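Local coordinates for TerD domain-containing protein (PDB 2QZ7) that is of unknown function but is a TerD-domain protein related to tellurium-resistance proteins, with sodium ions bound in the crystal, at residues A[28-33]-A[109-114]; A[64-69]-A[80-85]. One frame throughout, in Å; residues are numbered along the deposited sequence.

Contact 1: residues A[28-33]-A[109-114]. With NA (sodium ion), chain C; EDO (1,2-ethanediol), chain F.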
loop_
_atom_site.group_PDB
_atom_site.type_symbol
_atom_site.label_atom_id
_atom_site.label_comp_id
_atom_site.label_asym_id
_atom_site.label_seq_id
_atom_site.Cartn_x
_atom_site.Cartn_y
_atom_site.Cartn_z
ATOM N N VAL A 28 8.276 -0.262 -0.106
ATOM C CA VAL A 28 7.376 0.442 0.744
ATOM C C VAL A 28 7.590 -0.139 2.139
ATOM O O VAL A 28 7.534 -1.352 2.339
ATOM C CB VAL A 28 5.917 0.239 0.288
ATOM C CG1 VAL A 28 4.936 0.968 1.218
ATOM C CG2 VAL A 28 5.747 0.724 -1.166
ATOM N N ARG A 29 7.877 0.725 3.098
ATOM C CA ARG A 29 8.058 0.267 4.501
ATOM C C ARG A 29 7.053 0.983 5.364
ATOM O O ARG A 29 6.794 2.192 5.164
ATOM C CB ARG A 29 9.482 0.591 4.993
ATOM C CG ARG A 29 10.582 -0.267 4.373
ATOM C CD ARG A 29 11.986 0.329 4.685
ATOM N NE ARG A 29 12.174 1.519 3.854
ATOM C CZ ARG A 29 13.173 2.391 3.962
ATOM N NH1 ARG A 29 14.099 2.228 4.879
ATOM N NH2 ARG A 29 13.249 3.424 3.128
ATOM N N LEU A 30 6.532 0.259 6.358
ATOM C CA LEU A 30 5.454 0.758 7.199
ATOM C C LEU A 30 5.774 0.554 8.696
ATOM O O LEU A 30 6.279 -0.507 9.075
ATOM C CB LEU A 30 4.172 -0.005 6.834
ATOM C CG LEU A 30 2.947 0.136 7.755
ATOM C CD1 LEU A 30 2.451 1.577 7.706
ATOM C CD2 LEU A 30 1.860 -0.825 7.232
ATOM N N LYS A 31 5.538 1.586 9.521
ATOM C CA LYS A 31 5.688 1.481 10.989
ATOM C C LYS A 31 4.395 1.924 11.645
ATOM O O LYS A 31 3.631 2.678 11.046
ATOM C CB LYS A 31 6.856 2.374 11.480
ATOM C CG LYS A 31 6.677 3.873 11.183
ATOM C CD LYS A 31 7.827 4.704 11.789
ATOM C CE LYS A 31 7.594 6.206 11.581
ATOM N NZ LYS A 31 8.556 7.069 12.379
ATOM N N TRP A 32 4.170 1.461 12.875
ATOM C CA TRP A 32 3.077 1.886 13.749
ATOM C C TRP A 32 3.263 1.338 15.161
ATOM O O TRP A 32 3.924 0.313 15.369
ATOM C CB TRP A 32 1.702 1.484 13.186
ATOM C CG TRP A 32 1.313 0.011 13.289
ATOM C CD1 TRP A 32 0.552 -0.591 14.288
ATOM C CD2 TRP A 32 1.588 -1.009 12.327
ATOM N NE1 TRP A 32 0.351 -1.925 13.980
ATOM C CE2 TRP A 32 0.985 -2.209 12.795
ATOM C CE3 TRP A 32 2.280 -1.023 11.086
ATOM C CZ2 TRP A 32 1.062 -3.422 12.080
ATOM C CZ3 TRP A 32 2.349 -2.210 10.375
ATOM C CH2 TRP A 32 1.746 -3.405 10.880
ATOM N N ASP A 33 2.717 2.031 16.151
ATOM C CA ASP A 33 2.824 1.540 17.525
ATOM C C ASP A 33 1.738 0.533 17.858
ATOM O O ASP A 33 0.600 0.683 17.409
ATOM C CB ASP A 33 2.797 2.686 18.538
ATOM C CG ASP A 33 4.037 3.550 18.460
ATOM O OD1 ASP A 33 5.078 3.094 17.905
ATOM O OD2 ASP A 33 3.962 4.691 18.963
ATOM N N VAL A 109 -0.330 1.094 -4.394
ATOM C CA VAL A 109 -0.033 0.513 -3.067
ATOM C C VAL A 109 -0.627 1.425 -2.011
ATOM O O VAL A 109 -0.668 2.635 -2.189
ATOM C CB VAL A 109 1.499 0.268 -2.884
ATOM C CG1 VAL A 109 2.247 1.538 -2.975
ATOM C CG2 VAL A 109 1.801 -0.436 -1.537
ATOM N N GLY A 110 -1.132 0.815 -0.948
ATOM C CA GLY A 110 -1.753 1.531 0.149
ATOM C C GLY A 110 -1.600 0.761 1.459
ATOM O O GLY A 110 -0.861 -0.250 1.538
ATOM N N VAL A 111 -2.257 1.270 2.479
ATOM C CA VAL A 111 -2.190 0.715 3.805
ATOM C C VAL A 111 -3.610 0.637 4.329
ATOM O O VAL A 111 -4.388 1.602 4.251
ATOM C CB VAL A 111 -1.260 1.546 4.733
ATOM C CG1 VAL A 111 -1.354 1.077 6.214
ATOM C CG2 VAL A 111 0.220 1.476 4.258
ATOM N N ALA A 112 -3.959 -0.530 4.854
ATOM C CA ALA A 112 -5.283 -0.749 5.432
ATOM C C ALA A 112 -5.230 -1.132 6.919
ATOM O O ALA A 112 -4.364 -1.908 7.332
ATOM C CB ALA A 112 -6.051 -1.822 4.629
ATOM N N ILE A 113 -6.160 -0.590 7.700
ATOM C CA ILE A 113 -6.305 -0.951 9.114
ATOM C C ILE A 113 -7.399 -1.986 9.242
ATOM O O ILE A 113 -8.493 -1.792 8.706
ATOM C CB ILE A 113 -6.627 0.302 10.000
ATOM C CG1 ILE A 113 -5.588 1.412 9.733
ATOM C CG2 ILE A 113 -6.682 -0.062 11.487
ATOM C CD1 ILE A 113 -6.033 2.791 10.243
ATOM N N HIS A 114 -7.130 -3.083 9.950
ATOM C CA HIS A 114 -8.200 -4.047 10.280
ATOM C C HIS A 114 -9.296 -3.469 11.158
ATOM O O HIS A 114 -9.046 -2.671 12.086
ATOM C CB HIS A 114 -7.641 -5.376 10.786
ATOM C CG HIS A 114 -6.907 -6.121 9.706
ATOM N ND1 HIS A 114 -7.341 -7.320 9.194
ATOM C CD2 HIS A 114 -5.790 -5.802 9.015
ATOM C CE1 HIS A 114 -6.508 -7.726 8.257
ATOM N NE2 HIS A 114 -5.563 -6.816 8.122
HETATM NA NA NA C . 5.886 -0.674 16.010
HETATM C C1 EDO F . -10.799 -7.952 8.911
HETATM O O1 EDO F . -9.757 -8.691 9.558
HETATM C C2 EDO F . -10.569 -6.549 9.378
HETATM O O2 EDO F . -11.530 -5.675 8.828
HETATM O O HOH W 1 6.730 0.621 14.334
#
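Leu30 has its CG anti to the backbone N (chi1 168°), which carries the leucine fork out toward the facing strand; there its two methyls meet those of Val111, whose CG1 is placed the same way (chi1 171°), tip to tip. The closest pair is Leu30 CD2 to Val111 CG1 at 3.9 Å, but both methyls of the leucine lie against both methyls of the valine, a two-on-two fit that spreads the contact. Two residues earlier on each strand the pattern recurs on a smaller scale: a single methyl of Val28, CG2, rests against both methyls of Val109, tip to tip, 4.0 Å from Val109 CG1 and 4.1 Å from Val109 CG2. All four residues are buried, and the interaction is purely apolar; Val28 CA and Val109 CA are 8.3 Å apart, and side chains alone bridge the gap.

Just past each strand, the chain meets other partners. Trp32 O coordinates a sodium ion at 2.3 Å, together with Gly84 O and Gly86 O. A water on the same ion accepts from Trp32 N at 3.1 Å, so the start of the loop is gripped through its backbone. After the other strand, His114 ND1 pairs with O1 of an ethanediol, probably from the crystallisation liquor, at 2.8 Å in the ring plane, while NE2 of His114 bonds to Asp45.

The contact joins the two antiparallel sheets of a beta sandwich, face against face. Strand 26-31 is central in its sheet, hydrogen-bonded between strands 91-95 and 129-134; strand 104-113 is central in the other, between 44-52 and 152-160. Ile46 of strand 44-52 touches both Leu30 and Val109, and Phe95 of strand 91-95 packs on both Val28 and Val109, closing the core around the pairs.

Contact 2: residues A[64-69]-A[80-85]; sequences VQFDKR and HSRTGQ. With NA (sodium ion), chain D; NA (sodium ion), chain C; EDO (1,2-ethanediol), chain G.
This is a surface contact between two loops, in which Phe66, on the turn that follows strand 62-64, leans against His80 and Arg82 of the loop leading from strand 75-77 to strand 91-95. The CB of Phe66 sits over one face of the His80 imidazole, 4.1 Å from the ring centroid and 28° off the normal, a CH-pi contact whose nearest ring atom, His80 CG, is 3.7 Å from Phe66 CB. Farther out, Phe66 CE1 lies 3.7 Å from Arg82 NH2. The arginine chain bends at chi3 (59°) and crosses the phenylalanine at about a right angle; Phe66 CE1 lies at the edge of the guanidinium, near its plane, with the two planes 44° apart, so the groups are not stacked. Asp67 CB covers the centre of one face of the phenyl ring, and a sodium-bound water lies over the opposite face, toward the rim.

Each loop is braced separately. Gln65 to Lys68 form a type I turn closed by Lys68 N to Gln65 O; within it Gln65 NE2 donates to the syn lone pair of Asp67 OD1 at 2.9 Å. In the other loop Ser81 OG accepts from the backbone N of Thr83 and of Gly84, an ST turn and ST motif in one, and also pairs with an ethanediol, probably from the crystallisation liquor.

Ser81 O binds a sodium ion at 2.4 Å, alongside Leu44 O, Asp45 OD1 and Glu91 OE1. The chemistry therefore divides: between the loops there is a CH-pi contact and van der Waals packing of Phe66 on Arg82, while hydrogen bonds inside each loop, and a sodium ion on the second, probably set their shapes.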
loop_
_atom_site.group_PDB
_atom_site.type_symbol
_atom_site.label_atom_id
_atom_site.label_comp_id
_atom_site.label_asym_id
_atom_site.label_seq_id
_atom_site.Cartn_x
_atom_site.Cartn_y
_atom_site.Cartn_z
ATOM N N VAL A 64 -1.798 -8.096 -3.560
ATOM C CA VAL A 64 -0.605 -8.545 -2.871
ATOM C C VAL A 64 -0.695 -8.020 -1.427
ATOM O O VAL A 64 -0.980 -6.839 -1.207
ATOM C CB VAL A 64 0.759 -8.062 -3.526
ATOM C CG1 VAL A 64 1.984 -8.658 -2.772
ATOM C CG2 VAL A 64 0.863 -8.439 -5.031
ATOM N N GLN A 65 -0.484 -8.904 -0.466
ATOM C CA GLN A 65 -0.471 -8.529 0.968
ATOM C C GLN A 65 0.167 -9.683 1.747
ATOM O O GLN A 65 0.629 -10.627 1.124
ATOM C CB GLN A 65 -1.878 -8.186 1.513
ATOM C CG GLN A 65 -2.887 -9.313 1.425
ATOM C CD GLN A 65 -4.305 -8.882 1.758
ATOM O OE1 GLN A 65 -4.670 -7.753 1.565
ATOM N NE2 GLN A 65 -5.118 -9.823 2.225
ATOM N N PHE A 66 0.235 -9.592 3.083
ATOM C CA PHE A 66 0.984 -10.581 3.878
ATOM C C PHE A 66 0.546 -12.019 3.614
ATOM O O PHE A 66 1.390 -12.885 3.568
ATOM C CB PHE A 66 0.979 -10.245 5.389
ATOM C CG PHE A 66 -0.297 -10.611 6.090
ATOM C CD1 PHE A 66 -0.317 -11.697 6.969
ATOM C CD2 PHE A 66 -1.473 -9.878 5.880
ATOM C CE1 PHE A 66 -1.502 -12.057 7.646
ATOM C CE2 PHE A 66 -2.655 -10.233 6.555
ATOM C CZ PHE A 66 -2.672 -11.322 7.421
ATOM N N ASP A 67 -0.753 -12.239 3.393
ATOM C CA ASP A 67 -1.261 -13.604 3.235
ATOM C C ASP A 67 -1.542 -13.972 1.752
ATOM O O ASP A 67 -2.141 -14.987 1.496
ATOM C CB ASP A 67 -2.462 -13.858 4.160
ATOM C CG ASP A 67 -3.644 -12.926 3.802
ATOM O OD1 ASP A 67 -3.468 -12.100 2.888
ATOM O OD2 ASP A 67 -4.687 -12.990 4.418
ATOM N N LYS A 68 -1.091 -13.149 0.788
ATOM C CA LYS A 68 -1.304 -13.409 -0.651
ATOM C C LYS A 68 -0.077 -12.955 -1.449
ATOM O O LYS A 68 0.093 -11.751 -1.589
ATOM C CB LYS A 68 -2.486 -12.584 -1.188
ATOM C CG LYS A 68 -3.848 -12.867 -0.605
ATOM C CD LYS A 68 -4.887 -11.845 -1.136
ATOM C CE LYS A 68 -6.245 -12.073 -0.492
ATOM N NZ LYS A 68 -7.293 -11.305 -1.295
ATOM N N ARG A 69 0.782 -13.871 -1.938
ATOM C CA ARG A 69 1.940 -13.456 -2.753
ATOM C C ARG A 69 1.519 -13.056 -4.200
ATOM O O ARG A 69 0.442 -13.478 -4.684
ATOM C CB ARG A 69 3.041 -14.535 -2.810
ATOM C CG ARG A 69 3.556 -14.979 -1.445
ATOM C CD ARG A 69 4.926 -15.715 -1.549
ATOM N NE ARG A 69 4.803 -16.777 -2.526
ATOM C CZ ARG A 69 4.232 -17.960 -2.293
ATOM N NH1 ARG A 69 3.738 -18.298 -1.076
ATOM N NH2 ARG A 69 4.186 -18.835 -3.284
ATOM N N HIS A 80 6.426 -8.552 7.954
ATOM C CA HIS A 80 5.051 -8.097 8.084
ATOM C C HIS A 80 4.605 -8.257 9.518
ATOM O O HIS A 80 5.147 -9.047 10.248
ATOM C CB HIS A 80 4.099 -8.848 7.096
ATOM C CG HIS A 80 4.311 -10.330 7.080
ATOM N ND1 HIS A 80 3.865 -11.161 8.098
ATOM C CD2 HIS A 80 5.025 -11.114 6.233
ATOM C CE1 HIS A 80 4.272 -12.397 7.853
ATOM N NE2 HIS A 80 4.964 -12.397 6.722
ATOM N N SER A 81 3.583 -7.521 9.937
ATOM C CA SER A 81 3.199 -7.599 11.340
ATOM C C SER A 81 1.721 -7.493 11.531
ATOM O O SER A 81 1.052 -6.691 10.870
ATOM C CB SER A 81 3.877 -6.465 12.139
ATOM O OG SER A 81 3.361 -6.437 13.467
ATOM N N ARG A 82 1.195 -8.261 12.474
ATOM C CA ARG A 82 -0.238 -8.165 12.765
ATOM C C ARG A 82 -0.502 -7.400 14.040
ATOM O O ARG A 82 -1.626 -7.329 14.515
ATOM C CB ARG A 82 -0.995 -9.504 12.603
ATOM C CG ARG A 82 -0.752 -10.652 13.612
ATOM C CD ARG A 82 -1.472 -11.986 13.112
ATOM N NE ARG A 82 -0.921 -12.332 11.787
ATOM C CZ ARG A 82 0.150 -13.128 11.600
ATOM N NH1 ARG A 82 0.728 -13.730 12.662
ATOM N NH2 ARG A 82 0.648 -13.326 10.358
ATOM N N THR A 83 0.539 -6.735 14.548
ATOM C CA THR A 83 0.458 -6.046 15.866
ATOM C C THR A 83 1.167 -4.672 15.926
ATOM O O THR A 83 0.804 -3.820 16.747
ATOM C CB THR A 83 1.031 -6.929 17.043
ATOM O OG1 THR A 83 2.441 -7.104 16.873
ATOM C CG2 THR A 83 0.341 -8.305 17.135
ATOM N N GLY A 84 2.177 -4.455 15.072
ATOM C CA GLY A 84 3.100 -3.337 15.247
ATOM C C GLY A 84 3.942 -3.416 16.535
ATOM O O GLY A 84 4.391 -2.382 17.042
ATOM N N GLN A 85 4.158 -4.612 17.076
ATOM C CA GLN A 85 4.906 -4.762 18.357
ATOM C C GLN A 85 6.367 -4.302 18.268
ATOM O O GLN A 85 6.917 -3.645 19.206
ATOM C CB GLN A 85 4.868 -6.210 18.833
ATOM C CG GLN A 85 4.900 -6.312 20.336
ATOM C CD GLN A 85 3.629 -5.767 20.994
ATOM O OE1 GLN A 85 3.686 -4.961 21.950
ATOM N NE2 GLN A 85 2.476 -6.204 20.479
HETATM NA NA NA D . 0.393 -6.560 8.602
HETATM NA NA NA C . 5.886 -0.674 16.010
HETATM C C1 EDO G . 5.688 -8.146 14.959
HETATM O O1 EDO G . 5.917 -6.719 14.766
HETATM C C2 EDO G . 5.639 -9.100 13.738
HETATM O O2 EDO G . 6.843 -9.265 12.934
HETATM O O HOH W 1 6.730 0.621 14.334
HETATM O O HOH W 2 0.297 -8.739 8.761
#

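In the fold
Contact 1 belongs to the core and contact 2 to the surface. The pairing of 28-33 with 109-114 is buried aliphatic packing between the two sheets; that of 64-69 with 80-85 is packing between loops near solvent, where an aromatic ring and exposed polar side chains take the place of aliphatic ones. Contact 2 is nested within the chain loop that contact 1 closes, and their centres are about 9 Å apart. Metal ties them together: one sodium ion is bound by Trp32 O and Gly84 O, with Gly86 O, at residues beside the packing pairs. The Trp32 ring also packs under the second loop, Trp32 CH2 lying 3.4 Å from Ser81 O.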